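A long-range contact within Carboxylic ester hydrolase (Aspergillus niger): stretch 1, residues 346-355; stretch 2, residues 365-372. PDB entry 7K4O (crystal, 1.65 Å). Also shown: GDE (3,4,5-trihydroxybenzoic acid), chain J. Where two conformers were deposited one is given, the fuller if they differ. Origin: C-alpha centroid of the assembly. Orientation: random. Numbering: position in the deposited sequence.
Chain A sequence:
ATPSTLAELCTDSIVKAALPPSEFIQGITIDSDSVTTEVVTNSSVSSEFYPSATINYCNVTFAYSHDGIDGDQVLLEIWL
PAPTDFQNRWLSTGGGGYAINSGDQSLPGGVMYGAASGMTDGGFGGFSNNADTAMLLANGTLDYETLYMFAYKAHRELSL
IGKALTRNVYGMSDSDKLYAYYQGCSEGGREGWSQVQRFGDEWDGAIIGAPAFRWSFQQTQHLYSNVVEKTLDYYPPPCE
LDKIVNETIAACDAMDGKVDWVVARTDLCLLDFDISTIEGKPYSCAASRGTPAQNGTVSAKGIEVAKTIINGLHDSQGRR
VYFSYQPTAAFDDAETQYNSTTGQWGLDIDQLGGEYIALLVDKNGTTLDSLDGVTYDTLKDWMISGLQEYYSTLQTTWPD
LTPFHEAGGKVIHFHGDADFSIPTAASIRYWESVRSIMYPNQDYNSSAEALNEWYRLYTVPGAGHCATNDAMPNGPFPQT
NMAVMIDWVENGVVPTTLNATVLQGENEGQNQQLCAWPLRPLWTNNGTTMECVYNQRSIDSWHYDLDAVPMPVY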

ATOM      1  N   GLY A 346      -4.074  25.777  14.795  1.00 40.41           N
ATOM      2  CA  GLY A 346      -3.759  26.362  13.490  1.00 39.11           C
ATOM      3  C   GLY A 346      -3.216  25.328  12.513  1.00 39.95           C
ATOM      4  O   GLY A 346      -3.072  24.124  12.869  1.00 37.90           O
ATOM      5  N   LEU A 347      -2.871  25.820  11.330  1.00 39.93           N
ATOM      6  CA  LEU A 347      -2.452  24.962  10.195  1.00 39.76           C
ATOM      7  C   LEU A 347      -1.238  24.120  10.596  1.00 35.92           C
ATOM      8  O   LEU A 347      -0.262  24.635  11.159  1.00 34.47           O
ATOM      9  N   ASP A 348      -1.277  22.836  10.246  1.00 35.61           N
ATOM     10  CA  ASP A 348      -0.129  21.913  10.382  1.00 37.15           C
ATOM     11  C   ASP A 348       0.043  21.189   9.037  1.00 32.47           C
ATOM     12  O   ASP A 348      -0.762  20.273   8.773  1.00 34.16           O
ATOM     13  N   ILE A 349       0.976  21.652   8.209  1.00 32.75           N
ATOM     14  CA  ILE A 349       1.079  21.194   6.790  1.00 31.74           C
ATOM     15  C   ILE A 349       1.392  19.699   6.779  1.00 28.31           C
ATOM     16  O   ILE A 349       2.386  19.296   7.405  1.00 31.20           O
ATOM     17  N   ASP A 350       0.566  18.928   6.087  1.00 31.91           N
ATOM     18  CA  ASP A 350       0.774  17.469   5.994  1.00 30.91           C
ATOM     19  C   ASP A 350       2.146  17.150   5.387  1.00 29.97           C
ATOM     20  O   ASP A 350       2.454  17.629   4.294  1.00 32.31           O
ATOM     21  N   GLN A 351       2.904  16.298   6.066  1.00 30.43           N
ATOM     22  CA  GLN A 351       4.302  15.969   5.722  1.00 32.79           C
ATOM     23  C   GLN A 351       4.340  15.267   4.340  1.00 29.17           C
ATOM     24  O   GLN A 351       5.226  15.609   3.561  1.00 27.84           O
ATOM     25  N   LEU A 352       3.504  14.270   4.093  1.00 28.98           N
ATOM     26  CA  LEU A 352       3.616  13.502   2.827  1.00 29.91           C
ATOM     27  C   LEU A 352       3.216  14.396   1.660  1.00 26.66           C
ATOM     28  O   LEU A 352       3.862  14.361   0.610  1.00 27.34           O
ATOM     29  N   GLY A 353       2.160  15.185   1.819  1.00 26.65           N
ATOM     30  CA  GLY A 353       1.742  16.077   0.743  1.00 24.39           C
ATOM     31  C   GLY A 353       2.791  17.141   0.473  1.00 25.38           C
ATOM     32  O   GLY A 353       3.137  17.384  -0.699  1.00 26.34           O
ATOM     33  N   GLY A 354       3.310  17.763   1.523  1.00 26.52           N
ATOM     34  CA  GLY A 354       4.356  18.782   1.394  1.00 27.14           C
ATOM     35  C   GLY A 354       5.604  18.213   0.765  1.00 27.52           C
ATOM     36  O   GLY A 354       6.253  18.890  -0.081  1.00 28.21           O
ATOM     37  N   GLU A 355       5.972  16.995   1.148  1.00 24.49           N
ATOM     38  CA  GLU A 355       7.206  16.407   0.615  1.00 23.83           C
ATOM     39  C   GLU A 355       7.059  16.221  -0.907  1.00 20.90           C
ATOM     40  O   GLU A 355       8.075  16.402  -1.634  1.00 23.23           O
ATOM     41  N   GLY A 365      13.575  20.443  -1.823  1.00 29.01           N
ATOM     42  CA  GLY A 365      13.448  20.169  -0.387  1.00 30.85           C
ATOM     43  C   GLY A 365      12.588  18.962  -0.142  1.00 32.28           C
ATOM     44  O   GLY A 365      12.144  18.313  -1.110  1.00 27.81           O
ATOM     45  N   THR A 366      12.333  18.683   1.129  1.00 29.36           N
ATOM     46  CA  THR A 366      11.467  17.557   1.558  1.00 31.73           C
ATOM     47  C   THR A 366      10.327  18.083   2.425  1.00 33.26           C
ATOM     48  O   THR A 366       9.486  17.302   2.835  1.00 32.49           O
ATOM     49  N   THR A 367      10.257  19.390   2.620  1.00 32.57           N
ATOM     50  CA  THR A 367       9.223  20.041   3.457  0.51 36.50           C
ATOM     51  C   THR A 367       8.740  21.287   2.734  1.00 35.11           C
ATOM     52  O   THR A 367       9.584  21.983   2.160  1.00 37.57           O
ATOM     53  N   LEU A 368       7.461  21.528   2.804  1.00 34.33           N
ATOM     54  CA  LEU A 368       6.838  22.771   2.319  1.00 40.54           C
ATOM     55  C   LEU A 368       6.630  23.684   3.538  1.00 43.78           C
ATOM     56  O   LEU A 368       6.028  23.234   4.565  1.00 40.99           O
ATOM     57  N   ASP A 369       7.104  24.923   3.460  1.00 50.83           N
ATOM     58  CA  ASP A 369       7.131  25.866   4.625  1.00 56.43           C
ATOM     59  C   ASP A 369       5.823  26.650   4.729  1.00 48.07           C
ATOM     60  O   ASP A 369       5.524  27.190   5.808  1.00 52.81           O
ATOM     61  N   SER A 370       5.070  26.743   3.647  1.00 43.76           N
ATOM     62  CA  SER A 370       3.849  27.568   3.581  1.00 42.51           C
ATOM     63  C   SER A 370       2.853  26.955   2.604  1.00 35.48           C
ATOM     64  O   SER A 370       3.270  26.311   1.612  1.00 36.93           O
ATOM     65  N   LEU A 371       1.575  27.217   2.829  1.00 34.64           N
ATOM     66  CA  LEU A 371       0.529  27.014   1.797  1.00 33.29           C
ATOM     67  C   LEU A 371      -0.053  28.359   1.347  1.00 35.16           C
ATOM     68  O   LEU A 371      -1.188  28.367   0.833  1.00 32.93           O
ATOM     69  N   ASP A 372       0.696  29.457   1.502  1.00 41.05           N
ATOM     70  CA  ASP A 372       0.157  30.787   1.099  1.00 42.18           C
ATOM     71  C   ASP A 372      -0.205  30.737  -0.373  1.00 38.14           C
ATOM     72  O   ASP A 372       0.618  30.312  -1.177  1.00 39.08           O
TER

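The contact between the two stretches is mainly apolar, and no direct hydrogen bond crosses it. Together they bury 416 Å² of surface.

Four side chains point toward the opposite stretch: Leu 347, Ile 349, Leu 368 and Leu 371. Ile 349 has the largest covered area. Its chi1 is m and its chi2 is t, an extended arm that carries CD1 onto the backbone of stretch 2. There Ile 349 CD1 lies 3.6 Å from Leu 368 O and 3.8 Å from Ser 370 N. Farther back on the same side chain, Ile 349 CG1 packs 4.0 Å from Leu 371 CG. Leu 371 is buried, with chi1 m and chi2 t. It also meets Leu 347, whose rotamer is t, p. That contact is looser, with Leu 347 CD1 4.3 Å from Leu 371 CD1. Leu 368 has chi1 t and chi2 p. Leu 368 CB is 4.5 Å from Ile 349 CG2.

Close backbone packing continues at Gly 354. This residue has no side chain, so Gly 354 CA comes within 3.8 Å of Leu 368 CB. A CB modelled on Gly 354 would lie only 3.3 Å from Leu 368 CB, which is tight.

Thr 366 meets the helix that begins at Gln 351. Its carbonyl makes a CA-H...O contact, with Glu 355 CA 3.3 Å from Thr 366 O. Thr 366 has chi1 p and points sideways. The methyl Thr 366 CG2 is 3.7 Å from Glu 355 OE2. The Glu 355 side chain is also sideways, with chi1 and chi2 both t.

Polar links support the helix side. Gln 351 NE2 donates to Glu 355 OE1 at 3.0 Å, tying together two side chains one helical turn apart. The Gln 351 side chain starts sideways, with chi1 t and chi2 m, but its end comes nearer to stretch 2. Asp 350 points away and caps the helix: Gly 353 N donates to Asp 350 OD2 at 3.0 Å. In stretch 2, Ser 370 points away with chi1 t, and Asp 372 N donates to Ser 370 OG at 2.8 Å.

Water 1 provides a bridge between the stretches. It donates to Gln 351 O at 2.7 Å and to Thr 366 O at 2.9 Å, so two backbone acceptors that cannot bond each other share a donor.

The bound 3,4,5-trihydroxybenzoic acid lies outside this contact. Leu 352, with chi1 m and chi2 t, points away from stretch 2, and Leu 352 CD1 reaches 3.5 Å from GDE CAJ.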

ATOM      1  CB  LEU A 347      -2.167  25.891   9.015  1.00 41.38           C
ATOM      2  CG  LEU A 347      -1.602  25.237   7.760  1.00 41.12           C
ATOM      3  CD1 LEU A 347      -2.630  24.275   7.188  1.00 41.57           C
ATOM      4  CD2 LEU A 347      -1.265  26.300   6.730  1.00 39.43           C
ATOM      5  CB  ASP A 348      -0.378  20.937  11.529  1.00 39.64           C
ATOM      6  CG  ASP A 348       0.839  20.094  11.867  1.00 44.54           C
ATOM      7  OD1 ASP A 348       1.883  20.239  11.188  1.00 40.77           O
ATOM      8  OD2 ASP A 348       0.730  19.295  12.820  1.00 53.91           O
ATOM      9  CB  ILE A 349       2.121  22.009   6.007  1.00 33.93           C
ATOM     10  CG1 ILE A 349       1.676  23.468   5.925  1.00 33.15           C
ATOM     11  CG2 ILE A 349       2.287  21.414   4.611  1.00 35.68           C
ATOM     12  CD1 ILE A 349       2.731  24.412   5.438  1.00 33.53           C
ATOM     13  CB  ASP A 350      -0.337  16.852   5.179  1.00 30.14           C
ATOM     14  CG  ASP A 350      -0.215  15.348   5.204  1.00 35.17           C
ATOM     15  OD1 ASP A 350      -0.737  14.752   6.133  1.00 41.27           O
ATOM     16  OD2 ASP A 350       0.496  14.819   4.336  1.00 30.95           O
ATOM     17  CB  GLN A 351       4.925  15.109   6.820  1.00 36.06           C
ATOM     18  CG  GLN A 351       6.454  15.012   6.734  1.00 44.56           C
ATOM     19  CD  GLN A 351       7.005  14.059   5.683  1.00 58.20           C
ATOM     20  OE1 GLN A 351       6.402  13.045   5.351  1.00 60.54           O
ATOM     21  NE2 GLN A 351       8.165  14.386   5.123  1.00 62.60           N
ATOM     22  CB  LEU A 352       2.736  12.251   2.878  1.00 31.49           C
ATOM     23  CG  LEU A 352       3.389  11.043   3.554  1.00 35.71           C
ATOM     24  CD1 LEU A 352       2.360   9.961   3.747  1.00 35.46           C
ATOM     25  CD2 LEU A 352       4.559  10.489   2.741  1.00 37.77           C
ATOM     26  CB  GLU A 355       7.542  15.076   1.282  1.00 25.58           C
ATOM     27  CG  GLU A 355       8.767  14.409   0.655  1.00 23.87           C
ATOM     28  CD  GLU A 355       9.511  13.431   1.521  1.00 28.46           C
ATOM     29  OE1 GLU A 355       8.968  13.016   2.562  1.00 28.79           O
ATOM     30  OE2 GLU A 355      10.657  13.105   1.168  1.00 29.02           O
ATOM     31  CB  THR A 366      12.291  16.463   2.242  1.00 35.50           C
ATOM     32  OG1 THR A 366      13.026  17.084   3.298  1.00 35.81           O
ATOM     33  CG2 THR A 366      13.228  15.759   1.280  1.00 36.07           C
ATOM     34  CB  THR A 367       9.781  20.387   4.850  0.51 37.21           C
ATOM     35  OG1 THR A 367      10.172  19.161   5.462  0.51 43.59           O
ATOM     36  CG2 THR A 367       8.796  21.119   5.737  0.51 38.24           C
ATOM     37  CB  LEU A 368       5.535  22.333   1.664  1.00 41.95           C
ATOM     38  CG  LEU A 368       5.019  23.189   0.534  1.00 39.45           C
ATOM     39  CD1 LEU A 368       6.060  23.359  -0.568  1.00 38.66           C
ATOM     40  CD2 LEU A 368       3.730  22.601   0.033  1.00 37.30           C
ATOM     41  CB  ASP A 369       8.276  26.885   4.540  1.00 66.76           C
ATOM     42  CG  ASP A 369       9.664  26.292   4.746  1.00 81.46           C
ATOM     43  OD1 ASP A 369       9.763  25.158   5.287  1.00 89.05           O
ATOM     44  OD2 ASP A 369      10.648  26.963   4.357  1.00 94.28           O
ATOM     45  CB  SER A 370       4.248  28.987   3.192  1.00 44.88           C
ATOM     46  OG  SER A 370       3.134  29.716   2.771  1.00 44.75           O
ATOM     47  CB  LEU A 371      -0.561  26.101   2.376  1.00 33.63           C
ATOM     48  CG  LEU A 371      -0.140  24.646   2.599  1.00 35.46           C
ATOM     49  CD1 LEU A 371      -1.320  23.849   3.130  1.00 36.53           C
ATOM     50  CD2 LEU A 371       0.417  24.010   1.325  1.00 36.30           C
ATOM     51  CB  ASP A 372       1.179  31.904   1.301  1.00 52.93           C
ATOM     52  CG  ASP A 372       1.418  32.254   2.759  1.00 56.93           C
ATOM     53  OD1 ASP A 372       0.612  31.817   3.629  1.00 62.46           O
ATOM     54  OD2 ASP A 372       2.416  32.945   3.019  1.00 66.85           O
TER
HETATM   55  OAA GDE J 603       4.094   3.752   2.317  0.99 26.88           O
HETATM   56  OAB GDE J 603       2.887   4.396   4.056  0.99 31.84           O
HETATM   57  OAC GDE J 603       3.519   7.682  -0.952  0.96 23.14           O
HETATM   58  OAD GDE J 603      -0.183   7.964   2.055  0.99 23.99           O
HETATM   59  OAE GDE J 603       1.120   8.875  -0.094  0.90 22.20           O
HETATM   60  CAF GDE J 603       3.395   6.111   0.941  0.99 25.42           C
HETATM   61  CAG GDE J 603       1.505   6.253   2.480  0.95 24.79           C
HETATM   62  CAH GDE J 603       3.271   4.545   2.867  1.00 30.77           C
HETATM   63  CAI GDE J 603       2.874   7.185   0.204  1.00 24.04           C
HETATM   64  CAJ GDE J 603       0.997   7.363   1.757  0.99 25.67           C
HETATM   65  CAK GDE J 603       2.721   5.717   2.086  0.95 25.39           C
HETATM   66  CAL GDE J 603       1.661   7.787   0.637  0.94 24.98           C
HETATM   67  O   HOH W   1       7.110  17.361   4.444  1.00 36.31           O